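Local coordinates for protein possible thiamine biosynthesis enzyme (Candida albicans, PDB 2X7Q) that is of unknown function but has the fold of periplasmic binding proteins and may bind a small solute linked to thiamine biosynthesis, at residues P15-A20 with D217-F222; N63-D68 with S208-Q213; I69-T74 with W203-S208. The protein carries 1 engineered substitution. One frame throughout, in Å; residues are numbered along the deposited sequence.

Contact 1. Residues P15-A20 with D217-F222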
ATOM      1  N   PRO A  15       5.987  -9.636  24.071  1.00 16.64           N
ATOM      2  CA  PRO A  15       6.972 -10.227  23.161  1.00 17.35           C
ATOM      3  C   PRO A  15       7.418  -9.242  22.084  1.00 16.66           C
ATOM      4  O   PRO A  15       6.654  -8.355  21.703  1.00 15.75           O
ATOM      5  CB  PRO A  15       6.206 -11.393  22.523  1.00 15.46           C
ATOM      6  CG  PRO A  15       4.764 -11.034  22.669  1.00 15.44           C
ATOM      7  CD  PRO A  15       4.679 -10.306  23.981  1.00 16.94           C
ATOM      8  N   THR A  16       8.646  -9.408  21.601  1.00 16.00           N
ATOM      9  CA  THR A  16       9.184  -8.550  20.551  1.00 16.37           C
ATOM     10  C   THR A  16       8.318  -8.619  19.300  1.00 15.85           C
ATOM     11  O   THR A  16       7.676  -9.636  19.033  1.00 15.03           O
ATOM     12  CB  THR A  16      10.628  -8.940  20.189  1.00 16.20           C
ATOM     13  OG1 THR A  16      11.437  -8.925  21.372  1.00 18.10           O
ATOM     14  CG2 THR A  16      11.206  -7.968  19.172  1.00 16.68           C
ATOM     15  N   LEU A  17       8.304  -7.535  18.534  1.00 15.53           N
ATOM     16  CA  LEU A  17       7.440  -7.442  17.369  1.00 14.77           C
ATOM     17  C   LEU A  17       8.209  -6.955  16.145  1.00 15.44           C
ATOM     18  O   LEU A  17       8.704  -5.827  16.122  1.00 15.35           O
ATOM     19  CB  LEU A  17       6.275  -6.498  17.664  1.00 15.64           C
ATOM     20  CG  LEU A  17       4.960  -6.757  16.935  1.00 15.08           C
ATOM     21  CD1 LEU A  17       4.406  -8.116  17.322  1.00 16.83           C
ATOM     22  CD2 LEU A  17       3.963  -5.660  17.262  1.00 15.95           C
ATOM     23  N   LYS A  18       8.309  -7.810  15.132  1.00 13.87           N
ATOM     24  CA  LYS A  18       8.973  -7.446  13.886  1.00 14.13           C
ATOM     25  C   LYS A  18       7.961  -6.865  12.901  1.00 12.62           C
ATOM     26  O   LYS A  18       7.078  -7.572  12.414  1.00 12.69           O
ATOM     27  CB  LYS A  18       9.674  -8.660  13.273  1.00 13.68           C
ATOM     28  CG  LYS A  18      10.726  -9.287  14.170  1.00 17.26           C
ATOM     29  CD  LYS A  18      11.492 -10.388  13.454  1.00 18.04           C
ATOM     30  CE  LYS A  18      12.305  -9.840  12.296  0.87 18.16           C
ATOM     31  NZ  LYS A  18      13.049 -10.909  11.575  0.71 18.28           N
ATOM     32  N   VAL A  19       8.092  -5.574  12.616  1.00 12.69           N
ATOM     33  CA  VAL A  19       7.137  -4.882  11.756  1.00 12.28           C
ATOM     34  C   VAL A  19       7.742  -4.529  10.398  1.00 12.14           C
ATOM     35  O   VAL A  19       8.716  -3.778  10.314  1.00 12.57           O
ATOM     36  CB  VAL A  19       6.614  -3.599  12.427  1.00 12.36           C
ATOM     37  CG1 VAL A  19       5.645  -2.875  11.510  1.00 12.83           C
ATOM     38  CG2 VAL A  19       5.955  -3.925  13.759  1.00 11.57           C
ATOM     39  N   ALA A  20       7.157  -5.077   9.338  1.00 11.63           N
ATOM     40  CA  ALA A  20       7.604  -4.792   7.977  1.00 11.82           C
ATOM     41  C   ALA A  20       6.866  -3.584   7.412  1.00 11.24           C
ATOM     42  O   ALA A  20       5.639  -3.524   7.465  1.00 11.13           O
ATOM     43  CB  ALA A  20       7.399  -5.996   7.087  1.00 12.04           C
ATOM     44  N   ASP A 217      -1.890  -9.162  22.440  1.00 18.09           N
ATOM     45  CA  ASP A 217      -1.825  -8.015  23.346  1.00 18.04           C
ATOM     46  C   ASP A 217      -0.811  -6.965  22.888  1.00 17.03           C
ATOM     47  O   ASP A 217      -1.050  -5.764  23.011  1.00 15.25           O
ATOM     48  CB  ASP A 217      -1.507  -8.467  24.774  1.00 18.25           C
ATOM     49  CG  ASP A 217      -2.635  -9.258  25.396  1.00 22.15           C
ATOM     50  OD1 ASP A 217      -3.601  -9.587  24.679  1.00 23.85           O
ATOM     51  OD2 ASP A 217      -2.559  -9.554  26.605  1.00 23.79           O
ATOM     52  N   VAL A 218       0.319  -7.423  22.360  1.00 15.70           N
ATOM     53  CA  VAL A 218       1.365  -6.518  21.891  1.00 16.50           C
ATOM     54  C   VAL A 218       0.961  -5.805  20.603  1.00 15.24           C
ATOM     55  O   VAL A 218       1.258  -4.625  20.421  1.00 13.47           O
ATOM     56  CB  VAL A 218       2.708  -7.253  21.707  1.00 16.14           C
ATOM     57  CG1 VAL A 218       2.473  -8.677  21.237  1.00 19.16           C
ATOM     58  CG2 VAL A 218       3.610  -6.501  20.744  1.00 18.20           C
ATOM     59  N   ILE A 219       0.277  -6.522  19.717  1.00 15.00           N
ATOM     60  CA  ILE A 219      -0.218  -5.925  18.480  1.00 14.23           C
ATOM     61  C   ILE A 219      -1.156  -4.754  18.776  1.00 13.99           C
ATOM     62  O   ILE A 219      -1.107  -3.725  18.103  1.00 13.01           O
ATOM     63  CB  ILE A 219      -0.946  -6.959  17.596  1.00 15.07           C
ATOM     64  CG1 ILE A 219       0.036  -8.017  17.087  1.00 15.04           C
ATOM     65  CG2 ILE A 219      -1.621  -6.272  16.421  1.00 14.02           C
ATOM     66  CD1 ILE A 219      -0.615  -9.106  16.252  1.00 14.60           C
ATOM     67  N   LYS A 220      -2.007  -4.915  19.789  1.00 14.81           N
ATOM     68  CA  LYS A 220      -2.929  -3.853  20.191  1.00 14.11           C
ATOM     69  C   LYS A 220      -2.166  -2.597  20.606  1.00 14.14           C
ATOM     70  O   LYS A 220      -2.464  -1.493  20.144  1.00 13.02           O
ATOM     71  CB  LYS A 220      -3.835  -4.315  21.338  1.00 15.33           C
ATOM     72  CG  LYS A 220      -4.772  -3.230  21.872  1.00 16.48           C
ATOM     73  CD  LYS A 220      -5.547  -3.717  23.091  1.00 19.74           C
ATOM     74  CE  LYS A 220      -6.422  -2.605  23.673  1.00 22.25           C
ATOM     75  NZ  LYS A 220      -5.607  -1.406  24.055  1.00 20.51           N
ATOM     76  N   ASN A 221      -1.188  -2.773  21.489  1.00 13.84           N
ATOM     77  CA  ASN A 221      -0.356  -1.665  21.945  1.00 13.66           C
ATOM     78  C   ASN A 221       0.388  -0.992  20.792  1.00 13.48           C
ATOM     79  O   ASN A 221       0.575   0.224  20.785  1.00 12.79           O
ATOM     80  CB  ASN A 221       0.638  -2.138  23.012  1.00 14.36           C
ATOM     81  CG  ASN A 221      -0.014  -2.348  24.361  1.00 15.04           C
ATOM     82  OD1 ASN A 221      -0.283  -1.394  25.089  1.00 16.23           O
ATOM     83  ND2 ASN A 221      -0.283  -3.603  24.697  1.00 16.61           N
ATOM     84  N   PHE A 222       0.822  -1.793  19.824  1.00 12.20           N
ATOM     85  CA  PHE A 222       1.486  -1.262  18.640  1.00 12.27           C
ATOM     86  C   PHE A 222       0.548  -0.337  17.874  1.00 11.86           C
ATOM     87  O   PHE A 222       0.937   0.756  17.469  1.00 10.67           O
ATOM     88  CB  PHE A 222       1.965  -2.397  17.730  1.00 12.13           C
ATOM     89  CG  PHE A 222       2.454  -1.931  16.387  1.00 11.21           C
ATOM     90  CD1 PHE A 222       3.719  -1.383  16.246  1.00 11.53           C
ATOM     91  CD2 PHE A 222       1.650  -2.047  15.266  1.00 11.21           C
ATOM     92  CE1 PHE A 222       4.170  -0.954  15.008  1.00 11.51           C
ATOM     93  CE2 PHE A 222       2.095  -1.621  14.028  1.00 11.11           C
ATOM     94  CZ  PHE A 222       3.355  -1.073  13.900  1.00 11.80           C
TER
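Leu17 and Val19 of strand 17-20 face Val218 and Phe222 of helix 217-222, a helix packed on the sheet of one lobe of the periplasmic binding protein fold. The strand and helix segments approach to 10.4 Å between axes, and their directions differ by 50°. The gap is bridged mainly by apolar side chains; no hydrogen bond passes between the segments.

Val19 and Phe222 reach toward each other tip to tip. Val19 CG2 stands 4.1 Å from the centroid of the Phe222 ring, an off-centre CH-pi contact with the methyl 30° off the ring normal. The second branch shares the meeting, Val19 CG1 coming within 3.8 Å of Phe222 CZ. The Phe222 side chain leaves the helix toward the strand, and chi1 170° sets CG anti to the backbone N.

Leu17 spans the turn of helix between Val218 and Phe222. Its CD2 touches both residues, 3.6 Å from Val218 CG2 and 3.9 Å from Phe222 CB. The side chains of Leu17 and Val218 slide past each other in opposite directions, whereas Leu17 crosses Phe222 at about a right angle. Ile219 stands at the margin, with CG1 4.4 Å from Leu17 CD1. Ile69 of the next strand touches Leu17, Val19, Ile219 and Phe222, and Ile46 of strand 46-50 meets the first two and Phe222, so the contact belongs to a continuous apolar layer between sheet and helix.

At the exposed end, where the chain enters the strand, the two branches of Val218 divide their work: CG2 packs against Leu17 and comes within 3.7 Å of the Pro15 carbonyl O, while Val218 CG1 sits 3.6 Å from Pro15 CG on the pyrrolidine ring.

Contact 2. Residues N63-D68 with S208-Q213. With CA (calcium ion), chain C.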
ATOM      1  N   ASN A  63       3.995 -14.823   5.547  1.00 12.88           N
ATOM      2  CA  ASN A  63       3.844 -16.250   5.297  1.00 12.89           C
ATOM      3  C   ASN A  63       4.983 -17.074   5.886  1.00 12.49           C
ATOM      4  O   ASN A  63       4.773 -18.197   6.338  1.00 12.48           O
ATOM      5  CB  ASN A  63       3.727 -16.520   3.794  1.00 13.58           C
ATOM      6  CG  ASN A  63       2.435 -15.987   3.203  1.00 13.69           C
ATOM      7  OD1 ASN A  63       1.519 -15.600   3.928  1.00 13.60           O
ATOM      8  ND2 ASN A  63       2.355 -15.970   1.877  1.00 13.71           N
ATOM      9  N   SER A  64       6.186 -16.511   5.878  1.00 11.73           N
ATOM     10  CA  SER A  64       7.361 -17.207   6.391  1.00 12.58           C
ATOM     11  C   SER A  64       7.604 -16.886   7.865  1.00 12.20           C
ATOM     12  O   SER A  64       8.562 -17.375   8.465  1.00 12.47           O
ATOM     13  CB  SER A  64       8.598 -16.850   5.566  1.00 12.21           C
ATOM     14  OG  SER A  64       8.838 -15.455   5.588  1.00 13.47           O
ATOM     15  N   ASN A  65       6.729 -16.061   8.436  1.00 12.07           N
ATOM     16  CA  ASN A  65       6.833 -15.657   9.837  1.00 12.96           C
ATOM     17  C   ASN A  65       8.095 -14.855  10.144  1.00 12.21           C
ATOM     18  O   ASN A  65       8.516 -14.770  11.298  1.00 12.24           O
ATOM     19  CB  ASN A  65       6.744 -16.870  10.765  1.00 11.99           C
ATOM     20  CG  ASN A  65       5.424 -17.596  10.651  1.00 14.28           C
ATOM     21  OD1 ASN A  65       5.377 -18.823  10.695  1.00 12.73           O
ATOM     22  ND2 ASN A  65       4.340 -16.843  10.506  1.00 14.53           N
ATOM     23  N   GLU A  66       8.698 -14.272   9.114  1.00 12.28           N
ATOM     24  CA  GLU A  66       9.871 -13.427   9.309  1.00 13.65           C
ATOM     25  C   GLU A  66       9.480 -12.141  10.022  1.00 13.01           C
ATOM     26  O   GLU A  66      10.293 -11.538  10.723  1.00 14.58           O
ATOM     27  CB  GLU A  66      10.544 -13.116   7.973  1.00 13.97           C
ATOM     28  CG  GLU A  66      11.119 -14.343   7.276  1.00 15.80           C
ATOM     29  CD  GLU A  66      11.840 -13.993   5.987  1.00 17.27           C
ATOM     30  OE1 GLU A  66      12.652 -13.042   5.995  1.00 18.84           O
ATOM     31  OE2 GLU A  66      11.595 -14.670   4.965  1.00 20.65           O
ATOM     32  N   VAL A  67       8.227 -11.731   9.843  1.00 12.47           N
ATOM     33  CA  VAL A  67       7.702 -10.547  10.511  1.00 13.27           C
ATOM     34  C   VAL A  67       6.317 -10.829  11.083  1.00 12.58           C
ATOM     35  O   VAL A  67       5.609 -11.716  10.607  1.00 12.57           O
ATOM     36  CB  VAL A  67       7.627  -9.341   9.562  1.00 12.50           C
ATOM     37  CG1 VAL A  67       9.004  -9.005   9.015  1.00 12.87           C
ATOM     38  CG2 VAL A  67       6.650  -9.621   8.429  1.00 12.55           C
ATOM     39  N   ASP A  68       5.940 -10.063  12.101  1.00 12.72           N
ATOM     40  CA  ASP A  68       4.659 -10.245  12.769  1.00 12.13           C
ATOM     41  C   ASP A  68       3.579  -9.351  12.168  1.00 11.33           C
ATOM     42  O   ASP A  68       2.416  -9.743  12.075  1.00 11.82           O
ATOM     43  CB  ASP A  68       4.799  -9.958  14.264  1.00 13.20           C
ATOM     44  CG  ASP A  68       5.830 -10.844  14.934  1.00 13.89           C
ATOM     45  OD1 ASP A  68       5.625 -12.074  14.966  1.00 15.00           O
ATOM     46  OD2 ASP A  68       6.842 -10.312  15.435  1.00 14.15           O
ATOM     47  N   SER A 208      -0.296 -12.173  10.610  1.00 11.56           N
ATOM     48  CA  SER A 208      -0.474 -13.582  10.292  1.00 12.85           C
ATOM     49  C   SER A 208      -1.299 -14.272  11.370  1.00 14.48           C
ATOM     50  O   SER A 208      -1.499 -13.723  12.453  1.00 13.17           O
ATOM     51  CB  SER A 208       0.881 -14.269  10.155  1.00 14.27           C
ATOM     52  OG  SER A 208       1.585 -14.256  11.383  1.00 14.05           O
ATOM     53  N   SER A 209      -1.782 -15.472  11.063  1.00 15.28           N
ATOM     54  CA  SER A 209      -2.560 -16.248  12.021  1.00 15.16           C
ATOM     55  C   SER A 209      -1.708 -16.609  13.232  1.00 15.17           C
ATOM     56  O   SER A 209      -2.206 -16.673  14.357  1.00 16.41           O
ATOM     57  CB  SER A 209      -3.117 -17.515  11.366  1.00 15.01           C
ATOM     58  OG  SER A 209      -4.059 -17.199  10.357  1.00 16.40           O
ATOM     59  N   ASP A 210      -0.422 -16.844  12.992  1.00 15.73           N
ATOM     60  CA  ASP A 210       0.513 -17.160  14.063  1.00 15.94           C
ATOM     61  C   ASP A 210       0.612 -16.014  15.065  1.00 15.39           C
ATOM     62  O   ASP A 210       0.343 -16.186  16.253  1.00 17.19           O
ATOM     63  CB  ASP A 210       1.899 -17.466  13.489  1.00 15.43           C
ATOM     64  CG  ASP A 210       1.936 -18.763  12.707  1.00 19.73           C
ATOM     65  OD1 ASP A 210       2.531 -19.739  13.209  1.00 19.90           O
ATOM     66  OD2 ASP A 210       1.367 -18.807  11.597  1.00 19.39           O
ATOM     67  N   SER A 211       0.998 -14.842  14.571  1.00 15.73           N
ATOM     68  CA  SER A 211       1.209 -13.674  15.417  1.00 15.22           C
ATOM     69  C   SER A 211      -0.072 -13.203  16.101  1.00 15.59           C
ATOM     70  O   SER A 211      -0.033 -12.695  17.220  1.00 15.69           O
ATOM     71  CB  SER A 211       1.820 -12.530  14.604  1.00 14.00           C
ATOM     72  OG  SER A 211       3.068 -12.904  14.051  1.00 15.06           O
ATOM     73  N   LEU A 212      -1.205 -13.371  15.429  1.00 15.61           N
ATOM     74  CA  LEU A 212      -2.476 -12.888  15.962  1.00 15.57           C
ATOM     75  C   LEU A 212      -2.903 -13.637  17.223  1.00 17.57           C
ATOM     76  O   LEU A 212      -3.516 -13.057  18.117  1.00 18.17           O
ATOM     77  CB  LEU A 212      -3.577 -12.958  14.899  1.00 14.83           C
ATOM     78  CG  LEU A 212      -4.952 -12.425  15.317  1.00 15.14           C
ATOM     79  CD1 LEU A 212      -4.835 -11.024  15.901  1.00 14.57           C
ATOM     80  CD2 LEU A 212      -5.922 -12.443  14.146  1.00 15.16           C
ATOM     81  N   GLN A 213      -2.570 -14.923  17.294  1.00 17.34           N
ATOM     82  CA  GLN A 213      -2.950 -15.746  18.441  1.00 18.84           C
ATOM     83  C   GLN A 213      -1.827 -15.847  19.467  1.00 18.24           C
ATOM     84  O   GLN A 213      -2.050 -16.252  20.606  1.00 19.56           O
ATOM     85  CB  GLN A 213      -3.385 -17.148  17.996  1.00 20.54           C
ATOM     86  CG  GLN A 213      -2.249 -18.044  17.508  1.00 22.23           C
ATOM     87  CD  GLN A 213      -2.678 -19.496  17.377  1.00 27.42           C
ATOM     88  OE1 GLN A 213      -3.248 -20.074  18.304  1.00 30.45           O
ATOM     89  NE2 GLN A 213      -2.396 -20.096  16.229  1.00 27.63           N
TER
HETATM   90 CA    CA C1308       3.318 -20.846  10.448  1.00 20.52          CA
HETATM   91  O   HOH W   1       4.234 -14.027  11.049  1.00 14.11           O
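Asn65 crosses Asp210 at about a right angle, its amide plane turned 59° from the carboxylate. A calcium ion lies beside the pair: Asn65 OD1 binds it at a long 2.9 Å, and Asp210 OD2 is 3.0 Å from the same ion. The other end of the amide turns to a water, to which Asn65 ND2 donates at 2.9 Å. That water gives a proton to Val67 O at 2.7 Å, is hydrogen-bonded to Ser208 OG, and reaches Ser211 OG weakly, stitching turn to helix.

The direct bond lies deeper. Ser211 OG, anti to its carbonyl carbon (chi1 -60°), donates to Asp68 OD1 over 2.8 Å, using the anti lone pair of that oxygen. Asp68 is buried, but its OD2 takes a salt bridge from Lys215 and the backbone N-H of Lys18, partners that would help to keep the carboxylate ionised.

Both segments lie at helix ends. Asn65, with positive phi, closes helix 55-63 in a Schellman motif; Ser208 is the N-cap of helix 209-214, its OG accepting from Ser211 N at 3.3 Å in a nearly straight bond (172°). The turn joins helix 55-63 to strand 69-73 beside the junction of strand 203-208 and helix 209-214, with Leu17 of strand 17-21 against Asp68, Ala20 against Val67, and strand 88-95 touching Leu212.

Contact 3. Residues I69-T74 with W203-S208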
ATOM      1  N   ILE A  69       3.973  -8.150  11.757  1.00 10.86           N
ATOM      2  CA  ILE A  69       3.032  -7.178  11.210  1.00 10.98           C
ATOM      3  C   ILE A  69       3.552  -6.570   9.906  1.00 10.94           C
ATOM      4  O   ILE A  69       4.760  -6.398   9.730  1.00 10.89           O
ATOM      5  CB  ILE A  69       2.743  -6.045  12.223  1.00 11.91           C
ATOM      6  CG1 ILE A  69       2.178  -6.624  13.522  1.00 12.06           C
ATOM      7  CG2 ILE A  69       1.786  -5.023  11.634  1.00 12.42           C
ATOM      8  CD1 ILE A  69       1.800  -5.575  14.546  1.00 14.71           C
ATOM      9  N   ALA A  70       2.633  -6.251   8.997  1.00 10.99           N
ATOM     10  CA  ALA A  70       2.989  -5.618   7.730  1.00 10.02           C
ATOM     11  C   ALA A  70       2.060  -4.450   7.418  1.00 11.22           C
ATOM     12  O   ALA A  70       0.842  -4.575   7.533  1.00 11.31           O
ATOM     13  CB  ALA A  70       2.973  -6.633   6.601  1.00 11.19           C
ATOM     14  N   ILE A  71       2.641  -3.316   7.036  1.00 10.74           N
ATOM     15  CA  ILE A  71       1.864  -2.144   6.641  1.00 11.64           C
ATOM     16  C   ILE A  71       1.955  -1.962   5.127  1.00 10.04           C
ATOM     17  O   ILE A  71       2.948  -1.434   4.620  1.00  9.97           O
ATOM     18  CB  ILE A  71       2.388  -0.862   7.318  1.00 10.60           C
ATOM     19  CG1 ILE A  71       2.658  -1.103   8.806  1.00 13.24           C
ATOM     20  CG2 ILE A  71       1.410   0.290   7.122  1.00 10.58           C
ATOM     21  CD1 ILE A  71       1.474  -0.808   9.703  1.00 13.69           C
ATOM     22  N   GLY A  72       0.925  -2.396   4.404  1.00 10.83           N
ATOM     23  CA  GLY A  72       0.956  -2.351   2.952  1.00 10.43           C
ATOM     24  C   GLY A  72      -0.346  -1.914   2.308  1.00 10.50           C
ATOM     25  O   GLY A  72      -1.291  -1.521   2.993  1.00  9.36           O
ATOM     26  N   LEU A  73      -0.393  -1.981   0.981  1.00  9.49           N
ATOM     27  CA  LEU A  73      -1.573  -1.557   0.234  1.00 10.17           C
ATOM     28  C   LEU A  73      -2.769  -2.470   0.495  1.00 10.61           C
ATOM     29  O   LEU A  73      -2.618  -3.682   0.643  1.00 10.82           O
ATOM     30  CB  LEU A  73      -1.269  -1.485  -1.266  1.00 10.95           C
ATOM     31  CG  LEU A  73      -0.153  -0.520  -1.676  1.00 11.74           C
ATOM     32  CD1 LEU A  73       0.109  -0.594  -3.173  1.00 12.25           C
ATOM     33  CD2 LEU A  73      -0.487   0.905  -1.258  1.00 11.17           C
ATOM     34  N   THR A  74      -3.955  -1.873   0.547  1.00 10.38           N
ATOM     35  CA  THR A  74      -5.179  -2.601   0.857  1.00  9.92           C
ATOM     36  C   THR A  74      -5.467  -3.732  -0.127  1.00 10.06           C
ATOM     37  O   THR A  74      -5.662  -4.873   0.284  1.00  9.20           O
ATOM     38  CB  THR A  74      -6.395  -1.653   0.905  1.00 10.06           C
ATOM     39  OG1 THR A  74      -6.180  -0.645   1.902  1.00  8.61           O
ATOM     40  CG2 THR A  74      -7.663  -2.423   1.236  1.00 10.39           C
ATOM     41  N   TRP A 203      -4.172   2.104   2.621  1.00  8.56           N
ATOM     42  CA  TRP A 203      -3.274   1.344   3.488  1.00  9.21           C
ATOM     43  C   TRP A 203      -3.978   0.672   4.665  1.00  8.90           C
ATOM     44  O   TRP A 203      -4.911   1.228   5.246  1.00  8.03           O
ATOM     45  CB  TRP A 203      -2.145   2.247   3.989  1.00  9.01           C
ATOM     46  CG  TRP A 203      -1.238   2.721   2.894  1.00  8.57           C
ATOM     47  CD1 TRP A 203      -1.489   3.716   1.996  1.00  9.06           C
ATOM     48  CD2 TRP A 203       0.072   2.220   2.580  1.00  9.49           C
ATOM     49  NE1 TRP A 203      -0.421   3.866   1.144  1.00  9.88           N
ATOM     50  CE2 TRP A 203       0.545   2.961   1.481  1.00 10.49           C
ATOM     51  CE3 TRP A 203       0.876   1.217   3.124  1.00 10.98           C
ATOM     52  CZ2 TRP A 203       1.802   2.725   0.915  1.00 11.12           C
ATOM     53  CZ3 TRP A 203       2.120   0.989   2.559  1.00 10.82           C
ATOM     54  CH2 TRP A 203       2.570   1.739   1.468  1.00 11.42           C
ATOM     55  N   VAL A 204      -3.514  -0.526   5.010  1.00 10.20           N
ATOM     56  CA  VAL A 204      -4.072  -1.280   6.126  1.00  9.01           C
ATOM     57  C   VAL A 204      -2.962  -1.944   6.934  1.00  9.57           C
ATOM     58  O   VAL A 204      -1.833  -2.084   6.459  1.00  9.13           O
ATOM     59  CB  VAL A 204      -5.045  -2.372   5.645  1.00  9.34           C
ATOM     60  CG1 VAL A 204      -6.245  -1.756   4.948  1.00  9.20           C
ATOM     61  CG2 VAL A 204      -4.329  -3.353   4.727  1.00  9.22           C
ATOM     62  N   VAL A 205      -3.290  -2.347   8.157  1.00  9.33           N
ATOM     63  CA  VAL A 205      -2.347  -3.070   9.001  1.00 10.03           C
ATOM     64  C   VAL A 205      -2.704  -4.554   9.003  1.00 10.21           C
ATOM     65  O   VAL A 205      -3.810  -4.930   9.389  1.00  9.22           O
ATOM     66  CB  VAL A 205      -2.361  -2.541  10.447  1.00 10.09           C
ATOM     67  CG1 VAL A 205      -1.413  -3.350  11.320  1.00 10.30           C
ATOM     68  CG2 VAL A 205      -1.993  -1.065  10.473  1.00  9.69           C
ATOM     69  N   ALA A 206      -1.772  -5.394   8.562  1.00  9.92           N
ATOM     70  CA  ALA A 206      -2.037  -6.825   8.465  1.00 10.21           C
ATOM     71  C   ALA A 206      -1.105  -7.655   9.342  1.00 10.62           C
ATOM     72  O   ALA A 206      -0.019  -7.205   9.717  1.00 10.22           O
ATOM     73  CB  ALA A 206      -1.958  -7.286   7.016  1.00 10.50           C
ATOM     74  N   THR A 207      -1.541  -8.871   9.655  1.00 10.87           N
ATOM     75  CA  THR A 207      -0.748  -9.793  10.457  1.00 11.51           C
ATOM     76  C   THR A 207      -1.015 -11.227  10.015  1.00 11.91           C
ATOM     77  O   THR A 207      -1.855 -11.470   9.149  1.00 12.20           O
ATOM     78  CB  THR A 207      -1.071  -9.655  11.957  1.00 10.66           C
ATOM     79  OG1 THR A 207      -0.153 -10.445  12.723  1.00 13.08           O
ATOM     80  CG2 THR A 207      -2.493 -10.115  12.241  1.00 11.50           C
ATOM     81  N   SER A 208      -0.296 -12.173  10.610  1.00 11.56           N
ATOM     82  CA  SER A 208      -0.474 -13.582  10.292  1.00 12.85           C
ATOM     83  C   SER A 208      -1.299 -14.272  11.370  1.00 14.48           C
ATOM     84  O   SER A 208      -1.499 -13.723  12.453  1.00 13.17           O
ATOM     85  CB  SER A 208       0.881 -14.269  10.155  1.00 14.27           C
ATOM     86  OG  SER A 208       1.585 -14.256  11.383  1.00 14.05           O
TER
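Within a mixed five-stranded sheet, strands 69-73 and 203-208 pair antiparallel, and Ala70 with Ala206 forms a hydrogen-bonded pair: Ala70 N donates to Ala206 O and Ala206 N to Ala70 O, each at 2.9 Å. Two residues on, Val204 N reaches Gly72 O at 3.2 Å, but the return bond from Gly72 N to Val204 O is weak.

The strand order of this sheet, 2-1-3-5-4, is that of type II periplasmic binding proteins, in which the antiparallel strand, here 203-208, enters after the chain has visited the other lobe. On one face Ile71 and Val205 lie side by side, pointing the same way, with Ile71 CD1 3.6 Å from Val205 CG2; Val205 CG1, anti to the backbone N (chi1 178°), meets Ile69 CG2. The opposite face, with Ala70, Val204 and Ala206, packs on Phe77 of helix 74-82.

Trp203 folds back over the partner strand. Leu73 CD2 sits over one face of its six-membered ring in a CH-pi contact, 3.9 Å from the centroid and offset toward the rim, while Ile71 O lies at the ring edge, 3.3 Å from Trp203 CZ3. Thr74 OG1, hydrogen-bonded to Ser201 O, presses to 3.2 Å from Val204 CG1.

How the contacts relate
Ile69 and Asp68, consecutive in the chain, link the three contacts, the centres of which lie 11 to 13 Å apart. Ile69 CD1 of contact 3 packs 3.5 Å from Leu17 CD2 in contact 1, and Ala20 N probably bonds to Ile69 O, strands 17-21 and 69-73 being neighbours in the sheet. Asp68 of contact 2 probably bonds through its N to Lys18 O in contact 1 and through its O to Thr207 OG1 in contact 3 (2.7 Å). Contacts 2 and 3 share Ser208. The calcium ion at Asn65 is about 14 Å from the Ile219 side chain of contact 1; contact 3 lies closest to the chain centre, about 8 Å between centres.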